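Local coordinates for protein fusolin (Entomopoxvirinae, PDB 4X29) that probably acts as a metal-dependent lytic polysaccharide monooxygenase on chitin, helping insect poxviruses to breach the lining of the host gut, at residues 135-140 with 186-191; 142-147 with 215-220. All coordinates share one frame; numbering follows the deposited sequence.

Contact 1 (135-140 with 186-191); sequences EFEFCP and DSQCNA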
ATOM      1  N   GLU A 135      11.773  10.337  15.593  1.00  8.90           N
ATOM      2  CA  GLU A 135      12.778  10.271  16.623  1.00  8.32           C
ATOM      3  C   GLU A 135      13.138   8.811  16.892  1.00  9.98           C
ATOM      4  O   GLU A 135      12.408   8.133  17.604  1.00 10.77           O
ATOM      5  CB  GLU A 135      12.340  10.975  17.902  1.00  9.58           C
ATOM      6  CG  GLU A 135      13.500  11.077  18.877  1.00 18.05           C
ATOM      7  CD  GLU A 135      13.165  11.848  20.129  1.00 41.28           C
ATOM      8  OE1 GLU A 135      12.366  11.316  20.935  1.00 26.34           O
ATOM      9  OE2 GLU A 135      13.639  13.002  20.269  1.00 35.08           O
ATOM     10  N   PHE A 136      14.222   8.329  16.277  1.00  5.55           N
ATOM     11  CA  PHE A 136      14.783   7.000  16.485  1.00  6.54           C
ATOM     12  C   PHE A 136      15.160   6.781  17.935  1.00  7.99           C
ATOM     13  O   PHE A 136      15.794   7.642  18.540  1.00  5.89           O
ATOM     14  CB  PHE A 136      16.078   6.832  15.663  1.00 10.43           C
ATOM     15  CG  PHE A 136      15.899   6.217  14.313  1.00 15.18           C
ATOM     16  CD1 PHE A 136      15.914   4.837  14.155  1.00 20.01           C
ATOM     17  CD2 PHE A 136      15.723   7.015  13.184  1.00 20.13           C
ATOM     18  CE1 PHE A 136      15.764   4.263  12.888  1.00 22.42           C
ATOM     19  CE2 PHE A 136      15.558   6.441  11.919  1.00 24.00           C
ATOM     20  CZ  PHE A 136      15.594   5.068  11.778  1.00 22.53           C
ATOM     21  N   GLU A 137      14.839   5.616  18.472  1.00  5.72           N
ATOM     22  CA  GLU A 137      15.246   5.254  19.819  1.00  5.59           C
ATOM     23  C   GLU A 137      15.977   3.905  19.733  1.00  9.88           C
ATOM     24  O   GLU A 137      15.403   2.912  19.280  1.00  9.79           O
ATOM     25  CB  GLU A 137      14.037   5.218  20.775  1.00  6.49           C
ATOM     26  CG  GLU A 137      14.418   5.118  22.250  1.00 16.50           C
ATOM     27  CD  GLU A 137      13.294   4.844  23.239  1.00 35.47           C
ATOM     28  OE1 GLU A 137      12.496   3.907  23.001  1.00 20.60           O
ATOM     29  OE2 GLU A 137      13.244   5.533  24.285  1.00 21.09           O
ATOM     30  N   PHE A 138      17.260   3.902  20.079  1.00  6.85           N
ATOM     31  CA  PHE A 138      18.081   2.694  20.129  1.00  5.74           C
ATOM     32  C   PHE A 138      18.304   2.348  21.623  1.00 12.78           C
ATOM     33  O   PHE A 138      18.772   3.170  22.413  1.00 10.41           O
ATOM     34  CB  PHE A 138      19.396   2.803  19.337  1.00  5.91           C
ATOM     35  CG  PHE A 138      20.018   1.436  19.093  1.00  6.24           C
ATOM     36  CD1 PHE A 138      20.842   0.844  20.051  1.00  8.83           C
ATOM     37  CD2 PHE A 138      19.727   0.715  17.939  1.00  4.81           C
ATOM     38  CE1 PHE A 138      21.364  -0.448  19.850  1.00  8.97           C
ATOM     39  CE2 PHE A 138      20.284  -0.545  17.722  1.00  7.12           C
ATOM     40  CZ  PHE A 138      21.080  -1.131  18.687  1.00  6.24           C
ATOM     41  N   CYS A 139      17.896   1.150  21.995  1.00 12.44           N
ATOM     42  CA  CYS A 139      17.951   0.682  23.354  1.00 14.64           C
ATOM     43  C   CYS A 139      19.254  -0.099  23.641  1.00 13.72           C
ATOM     44  O   CYS A 139      19.383  -1.234  23.210  1.00 10.90           O
ATOM     45  CB  CYS A 139      16.710  -0.161  23.638  1.00 17.65           C
ATOM     46  SG  CYS A 139      16.622  -0.826  25.318  1.00 23.29           S
ATOM     47  N   PRO A 140      20.228   0.478  24.381  1.00  9.45           N
ATOM     48  CA  PRO A 140      21.443  -0.294  24.710  1.00  8.26           C
ATOM     49  C   PRO A 140      21.224  -1.130  25.997  1.00 11.75           C
ATOM     50  O   PRO A 140      20.868  -0.600  27.056  1.00 11.87           O
ATOM     51  CB  PRO A 140      22.501   0.794  24.881  1.00  9.32           C
ATOM     52  CG  PRO A 140      21.721   2.038  25.308  1.00 13.58           C
ATOM     53  CD  PRO A 140      20.260   1.822  25.005  1.00  9.48           C
ATOM     54  N   ASP A 186       8.104   7.763  28.940  1.00 19.43           N
ATOM     55  CA  ASP A 186       7.490   7.312  27.687  1.00 19.36           C
ATOM     56  C   ASP A 186       8.188   6.102  27.016  1.00 18.97           C
ATOM     57  O   ASP A 186       7.566   5.393  26.223  1.00 15.24           O
ATOM     58  CB  ASP A 186       7.692   8.490  26.709  1.00 22.56           C
ATOM     59  CG  ASP A 186       6.607   8.750  25.704  1.00 45.08           C
ATOM     60  OD1 ASP A 186       5.945   7.780  25.278  1.00 48.38           O
ATOM     61  OD2 ASP A 186       6.451   9.921  25.300  1.00 53.89           O
ATOM     62  N   SER A 187       9.516   5.966  27.257  1.00 15.77           N
ATOM     63  CA  SER A 187      10.448   5.027  26.635  1.00 15.77           C
ATOM     64  C   SER A 187       9.924   3.622  26.397  1.00 19.69           C
ATOM     65  O   SER A 187       9.297   2.997  27.258  1.00 18.66           O
ATOM     66  CB  SER A 187      11.752   4.924  27.413  1.00 19.73           C
ATOM     67  OG  SER A 187      12.733   4.249  26.642  1.00 27.74           O
ATOM     68  N   GLN A 188      10.247   3.140  25.186  1.00 17.25           N
ATOM     69  CA  GLN A 188       9.983   1.803  24.680  1.00 17.48           C
ATOM     70  C   GLN A 188      11.108   0.833  25.143  1.00 23.23           C
ATOM     71  O   GLN A 188      10.952  -0.383  25.037  1.00 23.48           O
ATOM     72  CB  GLN A 188       9.843   1.849  23.148  1.00 18.13           C
ATOM     73  CG  GLN A 188       8.471   2.373  22.684  1.00 11.51           C
ATOM     74  CD  GLN A 188       7.346   1.414  23.030  1.00 26.34           C
ATOM     75  OE1 GLN A 188       7.408   0.207  22.758  1.00 25.07           O
ATOM     76  NE2 GLN A 188       6.298   1.918  23.672  1.00 10.49           N
ATOM     77  N   CYS A 189      12.207   1.393  25.708  1.00 20.50           N
ATOM     78  CA  CYS A 189      13.385   0.708  26.243  1.00 20.67           C
ATOM     79  C   CYS A 189      13.237   0.570  27.759  1.00 27.64           C
ATOM     80  O   CYS A 189      12.853   1.536  28.418  1.00 28.94           O
ATOM     81  CB  CYS A 189      14.652   1.481  25.869  1.00 20.38           C
ATOM     82  SG  CYS A 189      16.197   0.767  26.509  1.00 23.81           S
ATOM     83  N   ASN A 190      13.542  -0.613  28.314  1.00 25.27           N
ATOM     84  CA  ASN A 190      13.439  -0.841  29.761  1.00 25.82           C
ATOM     85  C   ASN A 190      14.652  -1.576  30.364  1.00 29.00           C
ATOM     86  O   ASN A 190      14.543  -2.094  31.471  1.00 29.81           O
ATOM     87  CB  ASN A 190      12.157  -1.602  30.086  1.00 29.13           C
ATOM     88  CG  ASN A 190      11.008  -0.687  30.424  1.00 65.21           C
ATOM     89  OD1 ASN A 190      10.508   0.071  29.581  1.00 63.18           O
ATOM     90  ND2 ASN A 190      10.568  -0.734  31.673  1.00 59.11           N
ATOM     91  N   ALA A 191      15.815  -1.541  29.693  1.00 23.90           N
ATOM     92  CA  ALA A 191      17.027  -2.225  30.138  1.00 22.87           C
ATOM     93  C   ALA A 191      17.794  -1.433  31.214  1.00 27.22           C
ATOM     94  O   ALA A 191      18.143  -2.012  32.249  1.00 27.91           O
ATOM     95  CB  ALA A 191      17.921  -2.511  28.954  1.00 23.41           C
TER
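Glu137 OE1 is gripped by two groups: the backbone N of Gln188 donates to it at 3.2 Å, and the hydroxyl of Thr5, on the adjoining strand 2-6, makes a second hydrogen bond. The N-H of Gln188 uses the syn lone pair of OE1 and is moderately bent, with an N-H...O angle of 143°. The other oxygen is held by a different kind of donor. Ser187 OG gives its proton to Glu137 OE2 at 2.7 Å, approaching from above the carboxylate plane, so the two bonds together fix the rotation of the carboxylate. Glu137 gets there by stretching out fully, CG anti to the backbone N (chi1 -169°), which carries the acid across to the loop. Ser187 OG is also an acceptor: the N-H of Cys189 reaches it at 3.1 Å, closing an ST turn that ties the serine hydroxyl to its own loop. Strand 131-140 lies inside an antiparallel sheet, between strands 2-6 and 194-203, and the loop 186-191 that leads from strand 180-182 towards strand 194-203 folds back over it. Two residues beyond Glu137, on the same side of the strand, a disulfide links the loop covalently to it: Cys139 SG and Cys189 SG are 2.0 Å apart, and the two CA atoms 5.4 Å. On both cysteines CB points at the opposite segment and SG stands anti to the backbone N; the bridge has a right-handed twist, chi3 57°. Val195 packs against both Glu137 and Cys189. The methyl of Ala191 lies alongside the bridge, 4.2 Å from Cys139 SG, and 4.0 Å from the carbonyl oxygen of Pro140. Tyr348 of the second subunit packs against Glu137, and Trp341 of that subunit against Gln188.

Contact 2 (142-147 with 215-220); sequences AIHEPS and WQRNDP. With ZN (zinc ion), chain B.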
ATOM      1  N   ALA A 142      23.602  -3.203  27.056  1.00  8.47           N
ATOM      2  CA  ALA A 142      24.992  -3.119  27.512  1.00  8.38           C
ATOM      3  C   ALA A 142      25.530  -1.789  26.988  1.00 13.77           C
ATOM      4  O   ALA A 142      25.324  -1.496  25.814  1.00 12.56           O
ATOM      5  CB  ALA A 142      25.801  -4.300  26.978  1.00  8.81           C
ATOM      6  N   ILE A 143      26.158  -0.955  27.855  1.00 12.31           N
ATOM      7  CA  ILE A 143      26.675   0.373  27.473  1.00 11.64           C
ATOM      8  C   ILE A 143      28.071   0.248  26.880  1.00 13.34           C
ATOM      9  O   ILE A 143      28.979  -0.223  27.558  1.00 13.44           O
ATOM     10  CB  ILE A 143      26.662   1.369  28.675  1.00 15.03           C
ATOM     11  CG1 ILE A 143      25.240   1.507  29.341  1.00 15.17           C
ATOM     12  CG2 ILE A 143      27.267   2.733  28.284  1.00 13.39           C
ATOM     13  CD1 ILE A 143      24.078   2.101  28.408  1.00 13.01           C
ATOM     14  N   HIS A 144      28.244   0.693  25.625  1.00  9.16           N
ATOM     15  CA  HIS A 144      29.526   0.642  24.924  1.00  8.20           C
ATOM     16  C   HIS A 144      29.886   1.982  24.310  1.00 11.53           C
ATOM     17  O   HIS A 144      29.125   2.524  23.509  1.00 10.76           O
ATOM     18  CB  HIS A 144      29.531  -0.430  23.826  1.00  8.86           C
ATOM     19  CG  HIS A 144      29.150  -1.813  24.262  1.00 12.37           C
ATOM     20  ND1 HIS A 144      29.750  -2.428  25.361  1.00 14.19           N
ATOM     21  CD2 HIS A 144      28.320  -2.700  23.664  1.00 13.74           C
ATOM     22  CE1 HIS A 144      29.230  -3.647  25.411  1.00 13.42           C
ATOM     23  NE2 HIS A 144      28.357  -3.853  24.418  1.00 13.58           N
ATOM     24  N   GLU A 145      31.050   2.516  24.680  1.00  8.56           N
ATOM     25  CA  GLU A 145      31.542   3.788  24.145  1.00  9.44           C
ATOM     26  C   GLU A 145      33.072   3.727  23.983  1.00 14.28           C
ATOM     27  O   GLU A 145      33.715   3.110  24.833  1.00 16.63           O
ATOM     28  CB  GLU A 145      31.115   4.990  25.044  1.00 10.66           C
ATOM     29  CG  GLU A 145      29.681   5.482  24.811  1.00 14.13           C
ATOM     30  CD  GLU A 145      29.393   6.049  23.427  1.00 29.51           C
ATOM     31  OE1 GLU A 145      30.321   6.601  22.795  1.00 31.61           O
ATOM     32  OE2 GLU A 145      28.231   5.952  22.974  1.00 15.25           O
ATOM     33  N   PRO A 146      33.701   4.335  22.951  1.00  8.59           N
ATOM     34  CA  PRO A 146      33.119   5.101  21.834  1.00  7.38           C
ATOM     35  C   PRO A 146      32.375   4.177  20.846  1.00 10.88           C
ATOM     36  O   PRO A 146      32.664   2.973  20.761  1.00  9.44           O
ATOM     37  CB  PRO A 146      34.350   5.776  21.203  1.00  8.69           C
ATOM     38  CG  PRO A 146      35.476   4.820  21.462  1.00 13.12           C
ATOM     39  CD  PRO A 146      35.178   4.265  22.841  1.00 10.01           C
ATOM     40  N   SER A 147      31.377   4.745  20.138  1.00  5.96           N
ATOM     41  CA  SER A 147      30.541   4.028  19.177  1.00  4.34           C
ATOM     42  C   SER A 147      29.894   5.020  18.223  1.00  9.32           C
ATOM     43  O   SER A 147      29.859   6.218  18.511  1.00 10.15           O
ATOM     44  CB  SER A 147      29.475   3.198  19.894  1.00  6.57           C
ATOM     45  OG  SER A 147      28.399   3.960  20.433  1.00  5.82           O
ATOM     46  N   TRP A 215      24.972  -0.305  14.566  1.00  4.47           N
ATOM     47  CA  TRP A 215      25.563   0.335  15.747  1.00  4.01           C
ATOM     48  C   TRP A 215      26.972  -0.247  15.897  1.00  7.88           C
ATOM     49  O   TRP A 215      27.136  -1.400  16.303  1.00  6.13           O
ATOM     50  CB  TRP A 215      24.700   0.141  17.011  1.00  3.00           C
ATOM     51  CG  TRP A 215      25.334   0.714  18.252  1.00  4.23           C
ATOM     52  CD1 TRP A 215      26.086   1.856  18.338  1.00  6.93           C
ATOM     53  CD2 TRP A 215      25.311   0.152  19.572  1.00  4.27           C
ATOM     54  NE1 TRP A 215      26.503   2.058  19.628  1.00  6.72           N
ATOM     55  CE2 TRP A 215      26.041   1.031  20.415  1.00  8.69           C
ATOM     56  CE3 TRP A 215      24.731  -1.002  20.135  1.00  5.29           C
ATOM     57  CZ2 TRP A 215      26.213   0.787  21.786  1.00  7.65           C
ATOM     58  CZ3 TRP A 215      24.862  -1.218  21.507  1.00  6.88           C
ATOM     59  CH2 TRP A 215      25.621  -0.351  22.313  1.00  7.33           C
ATOM     60  N   GLN A 216      27.984   0.530  15.475  1.00  5.46           N
ATOM     61  CA  GLN A 216      29.375   0.095  15.477  1.00  5.65           C
ATOM     62  C   GLN A 216      30.183   0.660  16.658  1.00 10.07           C
ATOM     63  O   GLN A 216      30.122   1.847  16.957  1.00  9.93           O
ATOM     64  CB  GLN A 216      30.035   0.493  14.138  1.00  6.73           C
ATOM     65  CG  GLN A 216      31.446  -0.020  13.902  1.00  3.00           C
ATOM     66  CD  GLN A 216      31.546  -1.514  13.840  1.00 11.95           C
ATOM     67  OE1 GLN A 216      30.976  -2.181  12.976  1.00  6.43           O
ATOM     68  NE2 GLN A 216      32.295  -2.074  14.760  1.00 13.34           N
ATOM     69  N   ARG A 217      30.924  -0.224  17.329  1.00  6.86           N
ATOM     70  CA  ARG A 217      31.858   0.103  18.401  1.00  6.89           C
ATOM     71  C   ARG A 217      33.221   0.497  17.764  1.00 13.20           C
ATOM     72  O   ARG A 217      33.729  -0.226  16.895  1.00 11.55           O
ATOM     73  CB  ARG A 217      32.053  -1.108  19.346  1.00  3.00           C
ATOM     74  CG  ARG A 217      30.816  -1.549  20.111  1.00  5.10           C
ATOM     75  CD  ARG A 217      31.123  -2.628  21.152  1.00 10.52           C
ATOM     76  NE  ARG A 217      32.056  -2.158  22.184  1.00 14.70           N
ATOM     77  CZ  ARG A 217      32.404  -2.854  23.257  1.00 28.40           C
ATOM     78  NH1 ARG A 217      31.898  -4.066  23.465  1.00 16.96           N
ATOM     79  NH2 ARG A 217      33.249  -2.342  24.142  1.00 12.89           N
ATOM     80  N   ASN A 218      33.794   1.627  18.185  1.00 12.58           N
ATOM     81  CA  ASN A 218      35.122   2.041  17.715  1.00 13.93           C
ATOM     82  C   ASN A 218      36.168   1.336  18.561  1.00 21.63           C
ATOM     83  O   ASN A 218      36.632   1.914  19.545  1.00 22.53           O
ATOM     84  CB  ASN A 218      35.301   3.563  17.814  1.00 14.14           C
ATOM     85  CG  ASN A 218      34.399   4.353  16.923  1.00 31.56           C
ATOM     86  OD1 ASN A 218      33.248   4.607  17.253  1.00 25.44           O
ATOM     87  ND2 ASN A 218      34.918   4.789  15.789  1.00 22.65           N
ATOM     88  N   ASP A 219      36.491   0.067  18.251  1.00 19.70           N
ATOM     89  CA  ASP A 219      37.509  -0.649  19.031  1.00 21.00           C
ATOM     90  C   ASP A 219      38.166  -1.794  18.224  1.00 25.30           C
ATOM     91  O   ASP A 219      37.570  -2.239  17.236  1.00 25.94           O
ATOM     92  CB  ASP A 219      36.960  -1.158  20.392  1.00 23.46           C
ATOM     93  CG  ASP A 219      35.869  -2.209  20.397  1.00 33.88           C
ATOM     94  OD1 ASP A 219      35.885  -3.102  19.510  1.00 34.36           O
ATOM     95  OD2 ASP A 219      35.065  -2.212  21.350  1.00 41.55           O
ATOM     96  N   PRO A 220      39.382  -2.281  18.623  1.00 20.08           N
ATOM     97  CA  PRO A 220      40.048  -3.359  17.852  1.00 18.54           C
ATOM     98  C   PRO A 220      39.187  -4.601  17.602  1.00 20.33           C
ATOM     99  O   PRO A 220      39.403  -5.265  16.586  1.00 20.74           O
ATOM    100  CB  PRO A 220      41.265  -3.717  18.714  1.00 20.10           C
ATOM    101  CG  PRO A 220      41.559  -2.477  19.466  1.00 25.38           C
ATOM    102  CD  PRO A 220      40.230  -1.834  19.751  1.00 21.28           C
TER
HETATM  103 ZN    ZN B 401      27.240  -5.399  24.140  0.85 11.44          ZN
HETATM  104  O   HOH W   1      33.193   0.275  22.635  1.00 29.01           O
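Ala142 points its carbonyl O at the edge of the Trp215 indole, 3.7 Å from CH2, and the same oxygen lies on one face of the His144 ring, offset toward its rim; Ala142 CB is 3.4 Å from the zinc ion. His144 binds zinc through NE2 at 1.9 Å, and the amino nitrogen of His1 is another ligand, consistent with the histidine brace of lytic polysaccharide monooxygenases. On the opposite ring face the Arg217 guanidinium lies flat, the centres 3.7 Å apart and the planes only 6° from parallel. A bend at chi3 (62°) turns the arginine chain back over the imidazole. Pro146, after a cis peptide bond, accepts the N-H of Asn218 on its O at 3.1 Å, the donor sitting well above the carbonyl plane. Ser147 pairs with Arg217 as an antiparallel non-hydrogen-bonded pair, and its OG takes the indole N-H of Trp215 at 2.8 Å, nearly straight at 166° and close to the ring plane. This satisfies the only polar atom of the buried indole. Arg217 NE also forms a salt bridge with Asp219 OD2 (3.1 Å), through charge alone because the oxygen lies well out of the guanidinium plane, and donates to a water. The nearby carboxylate would partly balance the arginine charge stacked on a metal-bound imidazole, whose rotation zinc and the guanidinium would together restrain.

The centres of contacts 1 and 2 are about 17 Å apart, and along the chain their segments alternate: strand 131-140 runs out of contact 1 almost directly into 142-147. They meet at Trp215, where Phe138 CE1 comes within 3.4 Å of Trp215 CE3 and Pro140 CB within 4.2 Å of Trp215 CH2. Contact 1 supplies no ligand, the side chain of Pro140 lying about 8 Å from zinc, whereas contact 2 provides His144. Both also meet the N-terminal segment: Cys139 is backbone hydrogen-bonded to Tyr3 in strand 2-6, and Ala142 to the zinc-binding His1 just before it.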